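Local coordinates for Rep protein (Adeno-associated virus - 5, PDB 1M55) that probably binds and nicks viral DNA at the replication origin, acting as the endonuclease of a rolling-circle-type replication initiator, at residues E6-P20 / F120-T134. Sequence-based numbering, arbitrary orientation.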
loop_
_atom_site.group_PDB
_atom_site.type_symbol
_atom_site.label_atom_id
_atom_site.label_comp_id
_atom_site.label_asym_id
_atom_site.label_seq_id
_atom_site.Cartn_x
_atom_site.Cartn_y
_atom_site.Cartn_z
ATOM N N GLU A 6 5.833 6.968 -4.963
ATOM C CA GLU A 6 5.083 5.720 -4.945
ATOM C C GLU A 6 6.023 4.560 -4.716
ATOM O O GLU A 6 7.033 4.415 -5.408
ATOM C CB GLU A 6 4.309 5.455 -6.241
ATOM C CG GLU A 6 3.531 4.123 -6.170
ATOM C CD GLU A 6 2.853 3.728 -7.469
ATOM O OE1 GLU A 6 3.554 3.575 -8.491
ATOM O OE2 GLU A 6 1.619 3.536 -7.458
ATOM N N VAL A 7 5.704 3.755 -3.714
ATOM C CA VAL A 7 6.485 2.572 -3.414
ATOM C C VAL A 7 5.505 1.412 -3.478
ATOM O O VAL A 7 4.441 1.453 -2.850
ATOM C CB VAL A 7 7.124 2.637 -2.009
ATOM C CG1 VAL A 7 7.929 1.374 -1.745
ATOM C CG2 VAL A 7 8.012 3.873 -1.890
ATOM N N ILE A 8 5.805 0.424 -4.313
ATOM C CA ILE A 8 4.931 -0.732 -4.412
ATOM C C ILE A 8 5.540 -1.854 -3.583
ATOM O O ILE A 8 6.726 -2.176 -3.730
ATOM C CB ILE A 8 4.713 -1.181 -5.876
ATOM C CG1 ILE A 8 3.930 -0.102 -6.634
ATOM C CG2 ILE A 8 3.939 -2.505 -5.915
ATOM C CD1 ILE A 8 3.716 -0.408 -8.106
ATOM N N VAL A 9 4.753 -2.366 -2.645
ATOM C CA VAL A 9 5.203 -3.445 -1.785
ATOM C C VAL A 9 4.426 -4.723 -2.083
ATOM O O VAL A 9 3.198 -4.755 -1.971
ATOM C CB VAL A 9 5.029 -3.094 -0.283
ATOM C CG1 VAL A 9 5.539 -4.242 0.589
ATOM C CG2 VAL A 9 5.771 -1.811 0.055
ATOM N N ARG A 10 5.136 -5.754 -2.523
ATOM C CA ARG A 10 4.517 -7.045 -2.795
ATOM C C ARG A 10 4.380 -7.718 -1.436
ATOM O O ARG A 10 5.341 -7.783 -0.668
ATOM C CB ARG A 10 5.382 -7.854 -3.757
ATOM C CG ARG A 10 5.337 -7.289 -5.167
ATOM C CD ARG A 10 6.335 -7.953 -6.081
ATOM N NE ARG A 10 6.107 -7.564 -7.468
ATOM C CZ ARG A 10 6.943 -7.829 -8.466
ATOM N NH1 ARG A 10 8.072 -8.486 -8.236
ATOM N NH2 ARG A 10 6.640 -7.451 -9.700
ATOM N N VAL A 11 3.171 -8.166 -1.129
ATOM C CA VAL A 11 2.858 -8.772 0.165
ATOM C C VAL A 11 3.155 -10.270 0.289
ATOM O O VAL A 11 2.500 -11.098 -0.348
ATOM C CB VAL A 11 1.371 -8.496 0.535
ATOM C CG1 VAL A 11 1.013 -9.126 1.870
ATOM C CG2 VAL A 11 1.120 -6.998 0.581
ATOM N N PRO A 12 4.142 -10.632 1.131
ATOM C CA PRO A 12 4.522 -12.033 1.343
ATOM C C PRO A 12 3.530 -12.692 2.308
ATOM O O PRO A 12 3.131 -12.077 3.296
ATOM C CB PRO A 12 5.908 -11.918 1.997
ATOM C CG PRO A 12 6.338 -10.474 1.760
ATOM C CD PRO A 12 5.045 -9.740 1.872
ATOM N N PHE A 13 3.153 -13.939 2.038
ATOM C CA PHE A 13 2.211 -14.647 2.908
ATOM C C PHE A 13 2.345 -16.173 2.860
ATOM O O PHE A 13 1.907 -16.869 3.774
ATOM C CB PHE A 13 0.766 -14.256 2.556
ATOM C CG PHE A 13 0.311 -14.750 1.208
ATOM C CD1 PHE A 13 -0.243 -16.021 1.063
ATOM C CD2 PHE A 13 0.454 -13.953 0.080
ATOM C CE1 PHE A 13 -0.642 -16.491 -0.184
ATOM C CE2 PHE A 13 0.057 -14.413 -1.171
ATOM C CZ PHE A 13 -0.492 -15.685 -1.303
ATOM N N ASP A 14 2.914 -16.686 1.775
ATOM C CA ASP A 14 3.076 -18.128 1.577
ATOM C C ASP A 14 4.348 -18.601 2.276
ATOM O O ASP A 14 5.448 -18.213 1.877
ATOM C CB ASP A 14 3.161 -18.403 0.073
ATOM C CG ASP A 14 2.937 -19.856 -0.280
ATOM O OD1 ASP A 14 1.992 -20.129 -1.045
ATOM O OD2 ASP A 14 3.711 -20.721 0.167
ATOM N N VAL A 15 4.208 -19.467 3.279
ATOM C CA VAL A 15 5.370 -19.956 4.023
ATOM C C VAL A 15 6.365 -20.770 3.201
ATOM O O VAL A 15 7.523 -20.911 3.588
ATOM C CB VAL A 15 4.974 -20.753 5.298
ATOM C CG1 VAL A 15 4.126 -19.888 6.215
ATOM C CG2 VAL A 15 4.249 -22.039 4.933
ATOM N N GLU A 16 5.920 -21.324 2.080
ATOM C CA GLU A 16 6.831 -22.092 1.244
ATOM C C GLU A 16 7.479 -21.212 0.176
ATOM O O GLU A 16 8.705 -21.155 0.054
ATOM C CB GLU A 16 6.110 -23.259 0.566
ATOM C CG GLU A 16 7.067 -24.125 -0.236
ATOM C CD GLU A 16 6.407 -24.927 -1.337
ATOM O OE1 GLU A 16 5.194 -24.772 -1.576
ATOM O OE2 GLU A 16 7.126 -25.709 -1.980
ATOM N N GLU A 17 6.636 -20.522 -0.586
ATOM C CA GLU A 17 7.070 -19.658 -1.678
ATOM C C GLU A 17 7.636 -18.294 -1.287
ATOM O O GLU A 17 8.480 -17.744 -1.998
ATOM C CB GLU A 17 5.900 -19.422 -2.635
ATOM C CG GLU A 17 5.460 -20.637 -3.421
ATOM C CD GLU A 17 6.430 -20.991 -4.528
ATOM O OE1 GLU A 17 6.790 -20.092 -5.319
ATOM O OE2 GLU A 17 6.829 -22.173 -4.609
ATOM N N HIS A 18 7.156 -17.734 -0.182
ATOM C CA HIS A 18 7.589 -16.403 0.224
ATOM C C HIS A 18 8.391 -16.306 1.509
ATOM O O HIS A 18 9.352 -15.542 1.579
ATOM C CB HIS A 18 6.374 -15.481 0.400
ATOM C CG HIS A 18 5.464 -15.422 -0.787
ATOM N ND1 HIS A 18 4.120 -15.144 -0.671
ATOM C CD2 HIS A 18 5.701 -15.588 -2.109
ATOM C CE1 HIS A 18 3.565 -15.143 -1.870
ATOM N NE2 HIS A 18 4.505 -15.409 -2.759
ATOM N N LEU A 19 7.989 -17.064 2.523
ATOM C CA LEU A 19 8.630 -16.971 3.830
ATOM C C LEU A 19 9.191 -18.248 4.451
ATOM O O LEU A 19 8.895 -18.557 5.612
ATOM C CB LEU A 19 7.638 -16.328 4.804
ATOM C CG LEU A 19 7.155 -14.927 4.423
ATOM C CD1 LEU A 19 5.852 -14.612 5.133
ATOM C CD2 LEU A 19 8.235 -13.907 4.748
ATOM N N PRO A 20 10.010 -19.005 3.700
ATOM C CA PRO A 20 10.563 -20.229 4.282
ATOM C C PRO A 20 11.366 -19.907 5.550
ATOM O O PRO A 20 12.115 -18.928 5.594
ATOM C CB PRO A 20 11.460 -20.767 3.158
ATOM C CG PRO A 20 11.838 -19.537 2.382
ATOM C CD PRO A 20 10.539 -18.776 2.345
ATOM N N PHE A 120 7.965 -9.854 9.602
ATOM C CA PHE A 120 8.408 -11.180 9.197
ATOM C C PHE A 120 9.395 -11.943 10.065
ATOM O O PHE A 120 10.061 -12.861 9.590
ATOM C CB PHE A 120 8.853 -11.119 7.735
ATOM C CG PHE A 120 7.807 -10.532 6.833
ATOM C CD1 PHE A 120 7.998 -9.292 6.233
ATOM C CD2 PHE A 120 6.588 -11.182 6.660
ATOM C CE1 PHE A 120 6.979 -8.706 5.478
ATOM C CE2 PHE A 120 5.570 -10.609 5.911
ATOM C CZ PHE A 120 5.764 -9.366 5.320
ATOM N N GLN A 121 9.468 -11.582 11.344
ATOM C CA GLN A 121 10.332 -12.273 12.302
ATOM C C GLN A 121 11.786 -12.421 11.859
ATOM O O GLN A 121 12.440 -13.416 12.180
ATOM C CB GLN A 121 9.749 -13.664 12.591
ATOM C CG GLN A 121 8.278 -13.652 12.944
ATOM C CD GLN A 121 7.662 -15.042 13.007
ATOM O OE1 GLN A 121 8.362 -16.053 13.072
ATOM N NE2 GLN A 121 6.337 -15.094 12.967
ATOM N N GLY A 122 12.288 -11.450 11.102
ATOM C CA GLY A 122 13.661 -11.517 10.636
ATOM C C GLY A 122 13.871 -12.385 9.406
ATOM O O GLY A 122 15.010 -12.572 8.970
ATOM N N ILE A 123 12.789 -12.917 8.842
ATOM C CA ILE A 123 12.873 -13.761 7.648
ATOM C C ILE A 123 12.764 -12.888 6.395
ATOM O O ILE A 123 11.826 -12.101 6.264
ATOM C CB ILE A 123 11.737 -14.823 7.629
ATOM C CG1 ILE A 123 11.835 -15.732 8.860
ATOM C CG2 ILE A 123 11.779 -15.637 6.333
ATOM C CD1 ILE A 123 13.124 -16.521 8.956
ATOM N N GLU A 124 13.732 -13.009 5.490
ATOM C CA GLU A 124 13.724 -12.230 4.251
ATOM C C GLU A 124 12.716 -12.807 3.262
ATOM O O GLU A 124 12.783 -13.993 2.930
ATOM C CB GLU A 124 15.110 -12.253 3.597
ATOM C CG GLU A 124 16.217 -11.567 4.387
ATOM C CD GLU A 124 16.173 -10.047 4.298
ATOM O OE1 GLU A 124 15.406 -9.503 3.471
ATOM O OE2 GLU A 124 16.922 -9.392 5.055
ATOM N N PRO A 125 11.757 -11.992 2.789
ATOM C CA PRO A 125 10.774 -12.508 1.829
ATOM C C PRO A 125 11.445 -12.913 0.513
ATOM O O PRO A 125 12.287 -12.181 -0.017
ATOM C CB PRO A 125 9.834 -11.317 1.629
ATOM C CG PRO A 125 9.901 -10.611 2.951
ATOM C CD PRO A 125 11.378 -10.646 3.253
ATOM N N GLN A 126 11.080 -14.085 0.005
ATOM C CA GLN A 126 11.631 -14.605 -1.246
ATOM C C GLN A 126 10.794 -14.158 -2.446
ATOM O O GLN A 126 10.251 -14.975 -3.193
ATOM C CB GLN A 126 11.729 -16.137 -1.194
ATOM C CG GLN A 126 12.648 -16.660 -0.097
ATOM C CD GLN A 126 14.044 -16.061 -0.167
ATOM O OE1 GLN A 126 14.782 -16.284 -1.125
ATOM N NE2 GLN A 126 14.399 -15.274 0.839
ATOM N N ILE A 127 10.652 -12.846 -2.581
ATOM C CA ILE A 127 9.898 -12.239 -3.670
ATOM C C ILE A 127 10.828 -11.207 -4.290
ATOM O O ILE A 127 11.420 -10.386 -3.578
ATOM C CB ILE A 127 8.620 -11.519 -3.157
ATOM C CG1 ILE A 127 7.642 -12.528 -2.556
ATOM C CG2 ILE A 127 7.953 -10.750 -4.292
ATOM C CD1 ILE A 127 6.353 -11.908 -2.073
ATOM N N ASN A 128 10.988 -11.263 -5.606
ATOM C CA ASN A 128 11.859 -10.321 -6.292
ATOM C C ASN A 128 11.327 -8.897 -6.181
ATOM O O ASN A 128 10.132 -8.667 -6.344
ATOM C CB ASN A 128 12.003 -10.697 -7.769
ATOM C CG ASN A 128 12.995 -9.805 -8.502
ATOM O OD1 ASN A 128 14.125 -9.609 -8.048
ATOM N ND2 ASN A 128 12.573 -9.251 -9.632
ATOM N N ASP A 129 12.222 -7.960 -5.870
ATOM C CA ASP A 129 11.895 -6.539 -5.752
ATOM C C ASP A 129 10.587 -6.330 -5.006
ATOM O O ASP A 129 9.713 -5.600 -5.473
ATOM C CB ASP A 129 11.793 -5.896 -7.147
ATOM C CG ASP A 129 13.068 -6.048 -7.962
ATOM O OD1 ASP A 129 14.174 -5.868 -7.405
ATOM O OD2 ASP A 129 12.961 -6.347 -9.171
ATOM N N TRP A 130 10.463 -6.942 -3.832
ATOM C CA TRP A 130 9.227 -6.820 -3.074
ATOM C C TRP A 130 8.935 -5.430 -2.500
ATOM O O TRP A 130 7.810 -5.155 -2.103
ATOM C CB TRP A 130 9.091 -7.943 -2.037
ATOM C CG TRP A 130 9.957 -7.825 -0.838
ATOM C CD1 TRP A 130 11.288 -8.125 -0.745
ATOM C CD2 TRP A 130 9.548 -7.394 0.465
ATOM N NE1 TRP A 130 11.730 -7.903 0.537
ATOM C CE2 TRP A 130 10.685 -7.455 1.301
ATOM C CE3 TRP A 130 8.328 -6.964 1.008
ATOM C CZ2 TRP A 130 10.638 -7.100 2.653
ATOM C CZ3 TRP A 130 8.283 -6.613 2.355
ATOM C CH2 TRP A 130 9.433 -6.684 3.160
ATOM N N VAL A 131 9.950 -4.575 -2.412
ATOM C CA VAL A 131 9.758 -3.191 -1.964
ATOM C C VAL A 131 10.432 -2.379 -3.063
ATOM O O VAL A 131 11.663 -2.318 -3.131
ATOM C CB VAL A 131 10.419 -2.889 -0.603
ATOM C CG1 VAL A 131 10.229 -1.413 -0.247
ATOM C CG2 VAL A 131 9.801 -3.749 0.482
ATOM N N ALA A 132 9.630 -1.800 -3.951
ATOM C CA ALA A 132 10.167 -1.056 -5.085
ATOM C C ALA A 132 9.657 0.370 -5.244
ATOM O O ALA A 132 8.448 0.613 -5.252
ATOM C CB ALA A 132 9.900 -1.841 -6.373
ATOM N N ILE A 133 10.584 1.311 -5.392
ATOM C CA ILE A 133 10.231 2.713 -5.602
ATOM C C ILE A 133 9.925 2.871 -7.097
ATOM O O ILE A 133 10.708 2.432 -7.948
ATOM C CB ILE A 133 11.408 3.656 -5.270
ATOM C CG1 ILE A 133 11.843 3.483 -3.815
ATOM C CG2 ILE A 133 11.010 5.105 -5.538
ATOM C CD1 ILE A 133 13.156 4.171 -3.495
ATOM N N THR A 134 8.787 3.467 -7.422
ATOM C CA THR A 134 8.439 3.668 -8.820
ATOM C C THR A 134 9.358 4.735 -9.415
ATOM O O THR A 134 9.562 5.804 -8.822
ATOM C CB THR A 134 6.964 4.070 -8.980
ATOM O OG1 THR A 134 6.138 3.052 -8.403
ATOM C CG2 THR A 134 6.601 4.226 -10.452
HETATM O O HOH W 1 8.207 7.161 -6.584
HETATM O O HOH W 2 7.191 -4.370 -5.528
HETATM O O HOH W 3 9.824 -8.748 -10.595
HETATM O O HOH W 4 12.961 -16.810 3.596
#
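Ile127 reaches across to Arg10, Pro12 and His18, and its side chain is worth following outward. From CB, the CG2 branch turns to the aliphatic part of Arg10, meeting CD at 3.7 Å. CG1, set anti to the carbonyl carbon (chi1 -65°), goes the other way and brushes CD2 of His18. The chain continues straight, which lays CD1 over one face of the imidazole, a CH-pi contact with CD1 3.9 Å from the ring centroid; the same methyl touches CA of Pro12. Asp14 CB covers the opposite face, and ND1 of His18 accepts from Phe13 N near the ring plane and from Asp14 N well out of it, two bonds that fix the ring's rotation. The backbone joins in beside it, where Gln126 N donates to His18 O.

Arg10 runs on extended past Ile127, and its NH1 makes a weak hydrogen bond to Asn128 O near the guanidinium plane, while a water links NH1 to Asn128 ND2. Here the loops give way to the antiparallel sheet of the Rep nuclease fold: strand 131-133 pairs with one edge of 6-10, whose other edge bonds to strand 88-95. Ile8 and Ala132 form the hydrogen-bonded pair, flanked by the non-hydrogen-bonded pairs Val7-Ile133 and Val9-Val131. The valines face helices 50-71 and 101-118; the side chain of Ile8, on the other face with Ala132, is about 6 Å from a bound zinc ion.

At the far end Thr134 OG1 donates to Glu6 OE1 (2.6 Å), on the anti side of the carboxylate. OE2 is hydrogen-bonded to His91, a zinc ligand, and to Tyr149, making Glu6 a second-shell residue of that metal site. Back among the loops, Pro12 CD presses on Phe120 CZ at 3.5 Å, and both methyls of Leu19 rest near CD2 of the same ring.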